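Local coordinates for phosphoethanolamine N-methyltransferase 1 (Haemonchus contortus, PDB 4KRG), which probably catalyses the S-adenosylmethionine-dependent N-methylation of phosphoethanolamine at the start of nematode phosphocholine biosynthesis, at residues D40-D45 / I68-T73; S415-M420 / K426-V431; S443-K446 / D451-L454. All coordinates share one frame; numbering follows the deposited sequence.

Contact 1: D40-D45 / I68-T73; sequences DLEASD and IGRFTT. With SAH (S-adenosyl-L-homocysteine), chain D.
R70 forms a buried salt-bridge network with E42 and D45, joining the start of helix 70-78 to helix 38-50 beside the bound S-adenosylhomocysteine. The stronger arm is the hydrogen bond from R70 NH1 to E42 OE2, 2.8 Å long and nearly straight (163°). OE2, shared with R46, lies in the guanidinium plane and accepts through its anti lone pair, the carboxylate standing almost perpendicular (84°). The second arm, R70 NH2 to D45 OD2, is weak at 3.3 Å; D45 OD1 has a stronger partner in R159. R70 CG sits between the backbone N and carbonyl carbon (chi1 58°) and the chain runs extended to NE, placing the guanidinium between helix 38-50 and the ligand. Two bent bonds reach the ligand carboxylate, R70 NE to SAH OXT at 2.6 Å and NH2 to SAH O at 3.2 Å, both oxygens tilted out of plane toward the F71 side. F71 CE2 rests 3.6 Å above that face, toward its rim, and the ring turns an edge to SAH O. Three carboxylates round its rim probably fix the guanidinium's rotation. An arginine directly after the glycine-rich loop, gripping the cofactor's amino-acid end, marks the cofactor pocket of a Rossmann-like, class I methyltransferase domain.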
ATOM      1  N   ASP A  40      14.671 -17.858   7.408  1.00 27.69           N
ATOM      2  CA  ASP A  40      13.627 -17.579   8.393  1.00 30.17           C
ATOM      3  C   ASP A  40      12.376 -16.974   7.777  1.00 29.24           C
ATOM      4  O   ASP A  40      11.268 -17.238   8.231  1.00 30.79           O
ATOM      5  CB  ASP A  40      14.141 -16.603   9.455  1.00 35.93           C
ATOM      6  CG  ASP A  40      15.169 -17.224  10.383  1.00 43.81           C
ATOM      7  OD1 ASP A  40      15.268 -18.470  10.426  1.00 46.20           O
ATOM      8  OD2 ASP A  40      15.868 -16.454  11.080  1.00 45.71           O
ATOM      9  N   LEU A  41      12.562 -16.151   6.753  1.00 22.41           N
ATOM     10  CA  LEU A  41      11.469 -15.341   6.225  1.00 20.29           C
ATOM     11  C   LEU A  41      10.903 -15.819   4.897  1.00 17.11           C
ATOM     12  O   LEU A  41       9.759 -15.509   4.581  1.00 16.17           O
ATOM     13  CB  LEU A  41      11.911 -13.885   6.052  1.00 22.02           C
ATOM     14  CG  LEU A  41      12.790 -13.228   7.107  1.00 25.93           C
ATOM     15  CD1 LEU A  41      13.289 -11.904   6.578  1.00 26.22           C
ATOM     16  CD2 LEU A  41      12.010 -13.022   8.384  1.00 26.28           C
ATOM     17  N   GLU A  42      11.692 -16.555   4.122  1.00 17.94           N
ATOM     18  CA  GLU A  42      11.398 -16.741   2.691  1.00 17.92           C
ATOM     19  C   GLU A  42      10.018 -17.322   2.338  1.00 18.77           C
ATOM     20  O   GLU A  42       9.298 -16.763   1.506  1.00 14.84           O
ATOM     21  CB  GLU A  42      12.511 -17.540   1.998  1.00 17.48           C
ATOM     22  CG  GLU A  42      12.511 -17.417   0.481  1.00 16.23           C
ATOM     23  CD  GLU A  42      11.526 -18.354  -0.194  1.00 18.07           C
ATOM     24  OE1 GLU A  42      11.530 -19.560   0.125  1.00 21.11           O
ATOM     25  OE2 GLU A  42      10.738 -17.889  -1.044  1.00 17.79           O
ATOM     26  N   ALA A  43       9.650 -18.441   2.952  1.00 18.85           N
ATOM     27  CA  ALA A  43       8.401 -19.098   2.577  1.00 17.38           C
ATOM     28  C   ALA A  43       7.175 -18.276   2.989  1.00 18.17           C
ATOM     29  O   ALA A  43       6.186 -18.195   2.257  1.00 18.03           O
ATOM     30  CB  ALA A  43       8.338 -20.495   3.157  1.00 14.89           C
ATOM     31  N   SER A  44       7.245 -17.677   4.171  1.00 18.10           N
ATOM     32  CA  SER A  44       6.126 -16.883   4.652  0.56 16.37           C
ATOM     33  C   SER A  44       5.962 -15.617   3.819  1.00 17.42           C
ATOM     34  O   SER A  44       4.843 -15.229   3.505  1.00 20.73           O
ATOM     35  CB  SER A  44       6.264 -16.561   6.140  0.56 16.18           C
ATOM     36  OG  SER A  44       7.433 -15.819   6.390  0.56 15.36           O
ATOM     37  N   ASP A  45       7.068 -14.983   3.445  1.00 16.33           N
ATOM     38  CA  ASP A  45       7.009 -13.808   2.579  1.00 14.97           C
ATOM     39  C   ASP A  45       6.406 -14.165   1.215  1.00 17.16           C
ATOM     40  O   ASP A  45       5.504 -13.490   0.724  1.00 15.82           O
ATOM     41  CB  ASP A  45       8.404 -13.195   2.403  1.00 14.41           C
ATOM     42  CG  ASP A  45       8.438 -12.115   1.335  1.00 17.77           C
ATOM     43  OD1 ASP A  45       8.248 -10.929   1.677  1.00 17.88           O
ATOM     44  OD2 ASP A  45       8.668 -12.451   0.153  1.00 17.88           O
ATOM     45  N   ILE A  68      16.631 -16.159  -8.799  1.00 17.45           N
ATOM     46  CA  ILE A  68      16.680 -17.618  -8.756  1.00 17.35           C
ATOM     47  C   ILE A  68      15.292 -18.246  -8.872  1.00 18.64           C
ATOM     48  O   ILE A  68      15.151 -19.473  -8.857  1.00 19.63           O
ATOM     49  CB  ILE A  68      17.377 -18.131  -7.487  1.00 18.22           C
ATOM     50  CG1 ILE A  68      16.574 -17.746  -6.239  1.00 16.62           C
ATOM     51  CG2 ILE A  68      18.811 -17.614  -7.423  1.00 20.59           C
ATOM     52  CD1 ILE A  68      17.140 -18.323  -4.944  1.00 20.28           C
ATOM     53  N   GLY A  69      14.276 -17.393  -8.948  1.00 16.41           N
ATOM     54  CA  GLY A  69      12.946 -17.801  -9.356  1.00 18.36           C
ATOM     55  C   GLY A  69      12.025 -18.347  -8.293  1.00 16.89           C
ATOM     56  O   GLY A  69      11.144 -19.151  -8.605  1.00 18.08           O
ATOM     57  N   ARG A  70      12.191 -17.920  -7.045  1.00 17.17           N
ATOM     58  CA  ARG A  70      11.351 -18.474  -5.981  1.00 16.32           C
ATOM     59  C   ARG A  70       9.850 -18.223  -6.191  1.00 14.84           C
ATOM     60  O   ARG A  70       9.025 -19.010  -5.754  1.00 17.75           O
ATOM     61  CB  ARG A  70      11.823 -18.028  -4.595  1.00 20.04           C
ATOM     62  CG  ARG A  70      11.871 -16.545  -4.400  1.00 19.00           C
ATOM     63  CD  ARG A  70      12.570 -16.154  -3.105  1.00 18.85           C
ATOM     64  NE  ARG A  70      12.313 -14.748  -2.841  1.00 24.70           N
ATOM     65  CZ  ARG A  70      11.377 -14.278  -2.025  1.00 20.87           C
ATOM     66  NH1 ARG A  70      10.593 -15.091  -1.332  1.00 19.76           N
ATOM     67  NH2 ARG A  70      11.234 -12.977  -1.899  1.00 22.80           N
ATOM     68  N   PHE A  71       9.498 -17.142  -6.874  1.00 14.28           N
ATOM     69  CA  PHE A  71       8.106 -16.921  -7.250  1.00 13.44           C
ATOM     70  C   PHE A  71       7.751 -17.667  -8.535  1.00 15.34           C
ATOM     71  O   PHE A  71       6.667 -18.244  -8.644  1.00 15.63           O
ATOM     72  CB  PHE A  71       7.815 -15.430  -7.414  1.00 14.47           C
ATOM     73  CG  PHE A  71       7.838 -14.665  -6.128  1.00 14.26           C
ATOM     74  CD1 PHE A  71       6.811 -14.807  -5.209  1.00 15.99           C
ATOM     75  CD2 PHE A  71       8.879 -13.802  -5.838  1.00 15.35           C
ATOM     76  CE1 PHE A  71       6.823 -14.097  -4.012  1.00 16.39           C
ATOM     77  CE2 PHE A  71       8.894 -13.089  -4.643  1.00 17.04           C
ATOM     78  CZ  PHE A  71       7.863 -13.243  -3.732  1.00 17.64           C
ATOM     79  N   THR A  72       8.663 -17.639  -9.505  1.00 16.39           N
ATOM     80  CA  THR A  72       8.467 -18.322 -10.783  1.00 15.63           C
ATOM     81  C   THR A  72       8.055 -19.764 -10.559  1.00 14.85           C
ATOM     82  O   THR A  72       7.131 -20.264 -11.197  1.00 17.37           O
ATOM     83  CB  THR A  72       9.745 -18.274 -11.646  1.00 17.88           C
ATOM     84  OG1 THR A  72       9.938 -16.942 -12.127  1.00 17.01           O
ATOM     85  CG2 THR A  72       9.636 -19.212 -12.835  1.00 18.93           C
ATOM     86  N   THR A  73       8.731 -20.415  -9.620  1.00 14.98           N
ATOM     87  CA  THR A  73       8.465 -21.804  -9.277  1.00 16.46           C
ATOM     88  C   THR A  73       6.989 -22.059  -8.970  1.00 15.80           C
ATOM     89  O   THR A  73       6.407 -23.018  -9.467  1.00 19.15           O
ATOM     90  CB  THR A  73       9.336 -22.247  -8.087  1.00 15.56           C
ATOM     91  OG1 THR A  73      10.716 -22.203  -8.471  1.00 16.76           O
ATOM     92  CG2 THR A  73       8.986 -23.657  -7.666  1.00 17.40           C
TER
HETATM   93  N   SAH D 502      12.232 -10.746  -7.260  1.00 15.80           N
HETATM   94  CA  SAH D 502      13.064 -11.806  -6.670  1.00 17.99           C
HETATM   95  CB  SAH D 502      14.516 -11.247  -6.477  1.00 19.70           C
HETATM   96  CG  SAH D 502      14.580  -9.960  -5.657  1.00 16.76           C
HETATM   97  SD  SAH D 502      16.206  -9.153  -5.605  1.00 21.78           S
HETATM   98  C   SAH D 502      12.494 -12.282  -5.395  1.00 21.17           C
HETATM   99  O   SAH D 502      11.903 -11.503  -4.664  1.00 18.76           O
HETATM  100  OXT SAH D 502      12.879 -13.342  -4.949  1.00 23.31           O
HETATM  101  C5' SAH D 502      16.358  -8.281  -7.186  1.00 20.42           C
HETATM  102  C4' SAH D 502      16.393  -9.033  -8.401  1.00 20.70           C
HETATM  103  O4' SAH D 502      16.056  -8.166  -9.516  1.00 19.38           O
HETATM  104  C3' SAH D 502      17.745  -9.559  -8.673  1.00 22.02           C
HETATM  105  O3' SAH D 502      17.639 -10.844  -9.243  1.00 20.99           O
HETATM  106  C2' SAH D 502      18.298  -8.636  -9.654  1.00 22.73           C
HETATM  107  O2' SAH D 502      19.261  -9.266 -10.452  1.00 21.89           O
HETATM  108  C1' SAH D 502      17.102  -8.243 -10.436  1.00 20.21           C
HETATM  109  N9  SAH D 502      17.255  -6.937 -11.167  1.00 19.49           N
HETATM  110  C8  SAH D 502      17.496  -5.729 -10.641  1.00 18.29           C
HETATM  111  N7  SAH D 502      17.407  -4.840 -11.632  1.00 16.46           N
HETATM  112  C5  SAH D 502      17.109  -5.465 -12.773  1.00 18.92           C
HETATM  113  C6  SAH D 502      16.905  -5.035 -14.095  1.00 20.31           C
HETATM  114  N6  SAH D 502      17.002  -3.708 -14.442  1.00 17.29           N
HETATM  115  N1  SAH D 502      16.605  -5.963 -15.021  1.00 20.67           N
HETATM  116  C2  SAH D 502      16.502  -7.252 -14.718  1.00 18.03           C
HETATM  117  N3  SAH D 502      16.694  -7.691 -13.462  1.00 19.97           N
HETATM  118  C4  SAH D 502      16.994  -6.825 -12.478  1.00 20.79           C

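Contact 2: S415-M420 / K426-V431; sequences SVRQRM and KNITIV
I430 lays its CD1 methyl over one face of the R417 guanidinium, 3.8 Å above the plane and displaced toward the rim. The same methyl reaches back along the arginine to R417 CG at 3.7 Å and touches V416 CG1, also at 3.7 Å, so it sits where two successive helix residues meet the strand. R417 gets there by an extended run from CG to NE, with CG anti to its carbonyl carbon (chi1 -59°), which brings the guanidinium alongside the backbone at I428 and I430. There R417 NH1 donates to I428 O at 3.1 Å (N-H...O angle 143°). The acceptor lies close to the guanidinium plane, but the donor stands well above the carbonyl plane, so the bond is not directed along a lone pair. I428 CD1 makes an apolar contact with M420 CB, of a selenomethionine, at 3.6 Å; the same methyl also abuts the backbone oxygen R417 O at 3.6 Å. I428 and I430 face the helix, T429 and V431 point away. The axes of helix segment 415-420 and strand segment 428-431 approach to 9.4 Å, their directions 145° apart. On the inner side V416 and M420 rest on L381 of helix 380-383 and I462 of strand 458-465, which pairs antiparallel with strand 428-432, so helix 413-422 packs across these two strands in the C-terminal half, probably the second domain of this di-domain methyltransferase.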
ATOM      1  N   SER A 415     -32.728  12.686  10.528  1.00 32.66           N
ATOM      2  CA  SER A 415     -32.235  12.289   9.223  1.00 31.08           C
ATOM      3  C   SER A 415     -31.056  11.321   9.331  1.00 27.73           C
ATOM      4  O   SER A 415     -30.970  10.353   8.578  1.00 29.69           O
ATOM      5  CB  SER A 415     -31.838  13.532   8.439  1.00 35.12           C
ATOM      6  OG  SER A 415     -31.742  13.254   7.063  1.00 42.75           O
ATOM      7  N   VAL A 416     -30.150  11.594  10.266  1.00 25.45           N
ATOM      8  CA  VAL A 416     -28.988  10.743  10.493  1.00 23.14           C
ATOM      9  C   VAL A 416     -29.412   9.322  10.863  1.00 24.45           C
ATOM     10  O   VAL A 416     -28.863   8.342  10.357  1.00 24.85           O
ATOM     11  CB  VAL A 416     -28.092  11.320  11.601  1.00 21.67           C
ATOM     12  CG1 VAL A 416     -26.986  10.356  11.952  1.00 20.73           C
ATOM     13  CG2 VAL A 416     -27.500  12.631  11.149  1.00 25.32           C
ATOM     14  N   ARG A 417     -30.399   9.218  11.741  1.00 27.41           N
ATOM     15  CA  ARG A 417     -30.947   7.924  12.116  1.00 30.57           C
ATOM     16  C   ARG A 417     -31.500   7.201  10.898  1.00 30.12           C
ATOM     17  O   ARG A 417     -31.308   6.003  10.737  1.00 30.93           O
ATOM     18  CB  ARG A 417     -32.048   8.112  13.161  1.00 34.81           C
ATOM     19  CG  ARG A 417     -31.544   8.801  14.404  1.00 35.67           C
ATOM     20  CD  ARG A 417     -32.657   9.253  15.323  1.00 38.09           C
ATOM     21  NE  ARG A 417     -32.089   9.864  16.518  1.00 38.96           N
ATOM     22  CZ  ARG A 417     -31.513   9.175  17.499  1.00 38.74           C
ATOM     23  NH1 ARG A 417     -31.442   7.853  17.430  1.00 34.93           N
ATOM     24  NH2 ARG A 417     -31.013   9.809  18.552  1.00 40.49           N
ATOM     25  N   GLN A 418     -32.175   7.939  10.031  1.00 30.83           N
ATOM     26  CA  GLN A 418     -32.815   7.326   8.882  1.00 32.36           C
ATOM     27  C   GLN A 418     -31.809   6.806   7.856  1.00 32.86           C
ATOM     28  O   GLN A 418     -32.040   5.765   7.245  1.00 36.08           O
ATOM     29  CB  GLN A 418     -33.832   8.285   8.256  1.00 36.38           C
ATOM     30  CG  GLN A 418     -35.039   8.542   9.158  1.00 38.99           C
ATOM     31  CD  GLN A 418     -36.117   9.369   8.488  1.00 41.69           C
ATOM     32  OE1 GLN A 418     -36.012   9.713   7.311  1.00 46.69           O
ATOM     33  NE2 GLN A 418     -37.163   9.693   9.236  1.00 39.99           N
ATOM     34  N   ARG A 419     -30.695   7.508   7.676  1.00 30.22           N
ATOM     35  CA  ARG A 419     -29.642   7.003   6.805  1.00 28.50           C
ATOM     36  C   ARG A 419     -29.103   5.683   7.340  1.00 29.92           C
ATOM     37  O   ARG A 419     -29.046   4.687   6.620  1.00 28.30           O
ATOM     38  CB  ARG A 419     -28.494   8.004   6.672  1.00 26.26           C
ATOM     39  CG  ARG A 419     -28.685   9.044   5.586  1.00 26.48           C
ATOM     40  CD  ARG A 419     -27.359   9.678   5.192  1.00 23.29           C
ATOM     41  NE  ARG A 419     -26.526   8.772   4.403  1.00 23.83           N
ATOM     42  CZ  ARG A 419     -25.237   8.968   4.143  1.00 22.80           C
ATOM     43  NH1 ARG A 419     -24.611  10.039   4.615  1.00 22.92           N
ATOM     44  NH2 ARG A 419     -24.571   8.082   3.420  1.00 25.09           N
HETATM   45  N   MSE A 420     -28.715   5.680   8.610  1.00 27.66           N
HETATM   46  CA  MSE A 420     -28.102   4.502   9.220  1.00 25.13           C
HETATM   47  C   MSE A 420     -29.071   3.336   9.373  1.00 28.05           C
HETATM   48  O   MSE A 420     -28.671   2.172   9.291  1.00 29.72           O
HETATM   49  CB  MSE A 420     -27.488   4.859  10.574  1.00 21.37           C
HETATM   50  CG  MSE A 420     -26.227   5.717  10.479  1.00 21.01           C
HETATM   51 SE   MSE A 420     -25.438   5.998  12.221  1.00153.77          SE
HETATM   52  CE  MSE A 420     -24.952   4.163  12.608  1.00 21.92           C
ATOM     53  N   LYS A 426     -28.784  -0.644  13.843  1.00 27.44           N
ATOM     54  CA  LYS A 426     -29.798  -0.755  14.881  1.00 28.47           C
ATOM     55  C   LYS A 426     -29.249  -0.158  16.167  1.00 27.42           C
ATOM     56  O   LYS A 426     -28.038   0.020  16.296  1.00 26.36           O
ATOM     57  CB  LYS A 426     -30.157  -2.223  15.109  1.00 35.00           C
ATOM     58  CG  LYS A 426     -31.024  -2.834  14.024  1.00 43.30           C
ATOM     59  CD  LYS A 426     -30.989  -4.356  14.068  1.00 51.21           C
ATOM     60  CE  LYS A 426     -30.630  -4.856  15.457  1.00 55.99           C
ATOM     61  NZ  LYS A 426     -30.825  -6.325  15.601  1.00 61.37           N
ATOM     62  N   ASN A 427     -30.138   0.142  17.110  1.00 28.22           N
ATOM     63  CA  ASN A 427     -29.743   0.715  18.389  1.00 29.36           C
ATOM     64  C   ASN A 427     -28.858   1.939  18.190  1.00 28.28           C
ATOM     65  O   ASN A 427     -27.736   2.004  18.691  1.00 31.07           O
ATOM     66  CB  ASN A 427     -29.037  -0.334  19.247  1.00 32.46           C
ATOM     67  CG  ASN A 427     -29.831  -1.618  19.360  1.00 40.20           C
ATOM     68  OD1 ASN A 427     -31.065  -1.605  19.356  1.00 43.97           O
ATOM     69  ND2 ASN A 427     -29.128  -2.740  19.456  1.00 42.89           N
ATOM     70  N   ILE A 428     -29.375   2.902  17.436  1.00 26.74           N
ATOM     71  CA  ILE A 428     -28.649   4.124  17.120  1.00 23.98           C
ATOM     72  C   ILE A 428     -28.821   5.152  18.231  1.00 24.23           C
ATOM     73  O   ILE A 428     -29.942   5.471  18.616  1.00 25.67           O
ATOM     74  CB  ILE A 428     -29.184   4.752  15.827  1.00 22.34           C
ATOM     75  CG1 ILE A 428     -28.944   3.823  14.638  1.00 24.52           C
ATOM     76  CG2 ILE A 428     -28.543   6.096  15.587  1.00 19.22           C
ATOM     77  CD1 ILE A 428     -29.677   4.257  13.382  1.00 23.79           C
ATOM     78  N   THR A 429     -27.712   5.667  18.747  1.00 21.66           N
ATOM     79  CA  THR A 429     -27.752   6.804  19.655  1.00 22.90           C
ATOM     80  C   THR A 429     -26.895   7.908  19.058  1.00 22.54           C
ATOM     81  O   THR A 429     -25.906   7.631  18.386  1.00 23.85           O
ATOM     82  CB  THR A 429     -27.261   6.442  21.072  1.00 27.32           C
ATOM     83  OG1 THR A 429     -25.944   5.886  21.000  1.00 30.10           O
ATOM     84  CG2 THR A 429     -28.192   5.434  21.708  1.00 28.35           C
ATOM     85  N   ILE A 430     -27.284   9.156  19.282  1.00 22.30           N
ATOM     86  CA  ILE A 430     -26.549  10.283  18.734  1.00 22.01           C
ATOM     87  C   ILE A 430     -26.298  11.310  19.829  1.00 23.95           C
ATOM     88  O   ILE A 430     -27.238  11.784  20.453  1.00 27.29           O
ATOM     89  CB  ILE A 430     -27.331  10.960  17.601  1.00 22.91           C
ATOM     90  CG1 ILE A 430     -27.644   9.964  16.484  1.00 23.70           C
ATOM     91  CG2 ILE A 430     -26.563  12.151  17.059  1.00 21.45           C
ATOM     92  CD1 ILE A 430     -28.436  10.563  15.347  1.00 25.75           C
ATOM     93  N   VAL A 431     -25.031  11.645  20.059  1.00 21.98           N
ATOM     94  CA  VAL A 431     -24.658  12.674  21.026  1.00 21.78           C
ATOM     95  C   VAL A 431     -23.928  13.829  20.341  1.00 20.65           C
ATOM     96  O   VAL A 431     -22.952  13.620  19.637  1.00 18.83           O
ATOM     97  CB  VAL A 431     -23.757  12.102  22.138  1.00 23.52           C
ATOM     98  CG1 VAL A 431     -23.267  13.214  23.061  1.00 25.84           C
ATOM     99  CG2 VAL A 431     -24.503  11.051  22.937  1.00 24.57           C
TER

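Contact 3: S443-K446 / D451-L454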
ATOM      1  N   SER A 443      -6.858  22.483  21.812  1.00 14.70           N
ATOM      2  CA  SER A 443      -5.822  22.026  22.733  1.00 14.56           C
ATOM      3  C   SER A 443      -4.745  21.278  21.972  1.00 17.08           C
ATOM      4  O   SER A 443      -3.561  21.411  22.263  1.00 18.51           O
ATOM      5  CB  SER A 443      -6.407  21.109  23.807  1.00 16.79           C
ATOM      6  OG  SER A 443      -7.300  21.805  24.661  1.00 20.58           O
ATOM      7  N   PHE A 444      -5.176  20.485  21.001  1.00 15.37           N
ATOM      8  CA  PHE A 444      -4.281  19.666  20.198  1.00 14.75           C
ATOM      9  C   PHE A 444      -3.388  20.505  19.285  1.00 16.22           C
ATOM     10  O   PHE A 444      -2.204  20.225  19.124  1.00 17.36           O
ATOM     11  CB  PHE A 444      -5.112  18.675  19.385  1.00 12.34           C
ATOM     12  CG  PHE A 444      -4.377  18.052  18.234  1.00 14.58           C
ATOM     13  CD1 PHE A 444      -3.615  16.911  18.416  1.00 15.32           C
ATOM     14  CD2 PHE A 444      -4.478  18.591  16.954  1.00 14.32           C
ATOM     15  CE1 PHE A 444      -2.946  16.326  17.346  1.00 15.19           C
ATOM     16  CE2 PHE A 444      -3.810  18.020  15.881  1.00 14.49           C
ATOM     17  CZ  PHE A 444      -3.044  16.884  16.074  1.00 15.75           C
ATOM     18  N   ILE A 445      -3.963  21.530  18.674  1.00 16.42           N
ATOM     19  CA  ILE A 445      -3.222  22.388  17.750  1.00 16.41           C
ATOM     20  C   ILE A 445      -2.166  23.230  18.472  1.00 17.86           C
ATOM     21  O   ILE A 445      -1.022  23.350  18.012  1.00 18.89           O
ATOM     22  CB  ILE A 445      -4.196  23.289  16.965  1.00 18.91           C
ATOM     23  CG1 ILE A 445      -4.780  22.515  15.782  1.00 18.92           C
ATOM     24  CG2 ILE A 445      -3.528  24.556  16.490  1.00 22.03           C
ATOM     25  CD1 ILE A 445      -5.974  23.200  15.142  1.00 23.08           C
ATOM     26  N   LYS A 446      -2.543  23.804  19.608  1.00 17.85           N
ATOM     27  CA  LYS A 446      -1.617  24.628  20.377  1.00 18.28           C
ATOM     28  C   LYS A 446      -0.470  23.780  20.909  1.00 20.28           C
ATOM     29  O   LYS A 446       0.682  24.214  20.928  1.00 21.04           O
ATOM     30  CB  LYS A 446      -2.349  25.286  21.546  1.00 17.70           C
ATOM     31  CG  LYS A 446      -3.513  26.173  21.150  1.00 18.96           C
ATOM     32  CD  LYS A 446      -3.050  27.427  20.437  1.00 20.47           C
ATOM     33  CE  LYS A 446      -4.191  28.440  20.324  1.00 17.76           C
ATOM     34  NZ  LYS A 446      -3.748  29.715  19.703  1.00 18.98           N
ATOM     35  N   ASP A 451       0.333  25.953  13.201  1.00 41.91           N
ATOM     36  CA  ASP A 451      -0.265  27.249  12.906  1.00 44.36           C
ATOM     37  C   ASP A 451      -1.405  27.078  11.920  1.00 39.46           C
ATOM     38  O   ASP A 451      -1.359  27.582  10.801  1.00 42.18           O
ATOM     39  CB  ASP A 451       0.772  28.231  12.366  1.00 53.70           C
ATOM     40  CG  ASP A 451       1.347  29.117  13.450  1.00 61.08           C
ATOM     41  OD1 ASP A 451       1.329  28.699  14.628  1.00 61.79           O
ATOM     42  OD2 ASP A 451       1.817  30.230  13.123  1.00 66.05           O
ATOM     43  N   VAL A 452      -2.428  26.348  12.347  1.00 31.19           N
ATOM     44  CA  VAL A 452      -3.573  26.082  11.499  1.00 29.99           C
ATOM     45  C   VAL A 452      -4.859  26.431  12.244  1.00 32.30           C
ATOM     46  O   VAL A 452      -4.838  26.671  13.454  1.00 35.39           O
ATOM     47  CB  VAL A 452      -3.603  24.610  11.046  1.00 28.02           C
ATOM     48  CG1 VAL A 452      -2.243  24.191  10.502  1.00 31.16           C
ATOM     49  CG2 VAL A 452      -3.991  23.713  12.202  1.00 28.21           C
ATOM     50  N   GLU A 453      -5.977  26.469  11.525  1.00 28.95           N
ATOM     51  CA  GLU A 453      -7.255  26.780  12.150  1.00 28.12           C
ATOM     52  C   GLU A 453      -7.952  25.498  12.552  1.00 21.83           C
ATOM     53  O   GLU A 453      -7.539  24.416  12.142  1.00 23.16           O
ATOM     54  CB  GLU A 453      -8.147  27.573  11.196  1.00 34.56           C
ATOM     55  CG  GLU A 453      -7.521  28.853  10.666  1.00 39.91           C
ATOM     56  CD  GLU A 453      -7.168  29.832  11.766  1.00 42.93           C
ATOM     57  OE1 GLU A 453      -7.830  29.805  12.824  1.00 39.86           O
ATOM     58  OE2 GLU A 453      -6.221  30.629  11.575  1.00 50.49           O
ATOM     59  N   LEU A 454      -9.000  25.614  13.360  1.00 20.52           N
ATOM     60  CA  LEU A 454      -9.797  24.450  13.718  1.00 19.74           C
ATOM     61  C   LEU A 454     -10.526  23.980  12.469  1.00 20.10           C
ATOM     62  O   LEU A 454     -10.770  24.780  11.565  1.00 20.58           O
ATOM     63  CB  LEU A 454     -10.811  24.782  14.817  1.00 21.20           C
ATOM     64  CG  LEU A 454     -10.383  24.565  16.275  1.00 24.27           C
ATOM     65  CD1 LEU A 454      -9.131  25.339  16.581  1.00 22.56           C
ATOM     66  CD2 LEU A 454     -11.490  24.953  17.242  1.00 23.81           C
TER
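I445 meets V452 in the connection between helix 434-448 and strand 458-465, the last helix and strand of the chain, in what is probably the second, Rossmann-like domain. This turn back from the helix is held by apolar packing, with no hydrogen bond between 443-446 and 451-454. The tight part centres on one methyl group: I445 CD1 lies 3.6 Å from both V452 CG2 and the backbone oxygen E453 O, so it fits against both a side chain and the main chain of the loop. I445 is the buried residue and contributes 87 of the 154 Å² hidden between the segments. Its CG1 is anti to the carbonyl carbon (chi1 -82°) and the chain continues extended at chi2 (167°); together the two torsions send CD1 to the loop, while V452 presents CG2, the branch between its backbone N and carbonyl carbon. The packing thins toward L454, whose CD1 stands 4.1 Å from I445 CD1; the leucine also touches L438, E441 and V442 on earlier turns of helix 434-448, and V452 touches F309 on a neighbouring loop. The solvent side is looser: D451 and E453 are exposed, CB directed away from the helix, and like L454 touch crystal neighbours, so these positions and the L454 contact may partly reflect the lattice. On the helix side a second branch, I445 CG2, lies 3.9 Å from the carbonyl oxygen V452 O.

Overall arrangement
The three contacts divide between two parts of the chain. Contact 1 belongs to the N-terminal methyltransferase domain and touches the cofactor product directly; its R70 side chain is also about 7 Å from bound phosphoethanolamine. Contacts 2 and 3 lie on the opposite side of the chain's centre, about 49 and 48 Å from contact 1 between centres, so both are remote from that pocket; their geometry is that of plain packing. They are successive along the chain: strand 428-432 of contact 2 leads into helix 434-448 of contact 3, whose loop leads on to strand 458-465, the partner of 428-432. Even so, their nearest atoms stay about 16 Å apart, and the two do not touch.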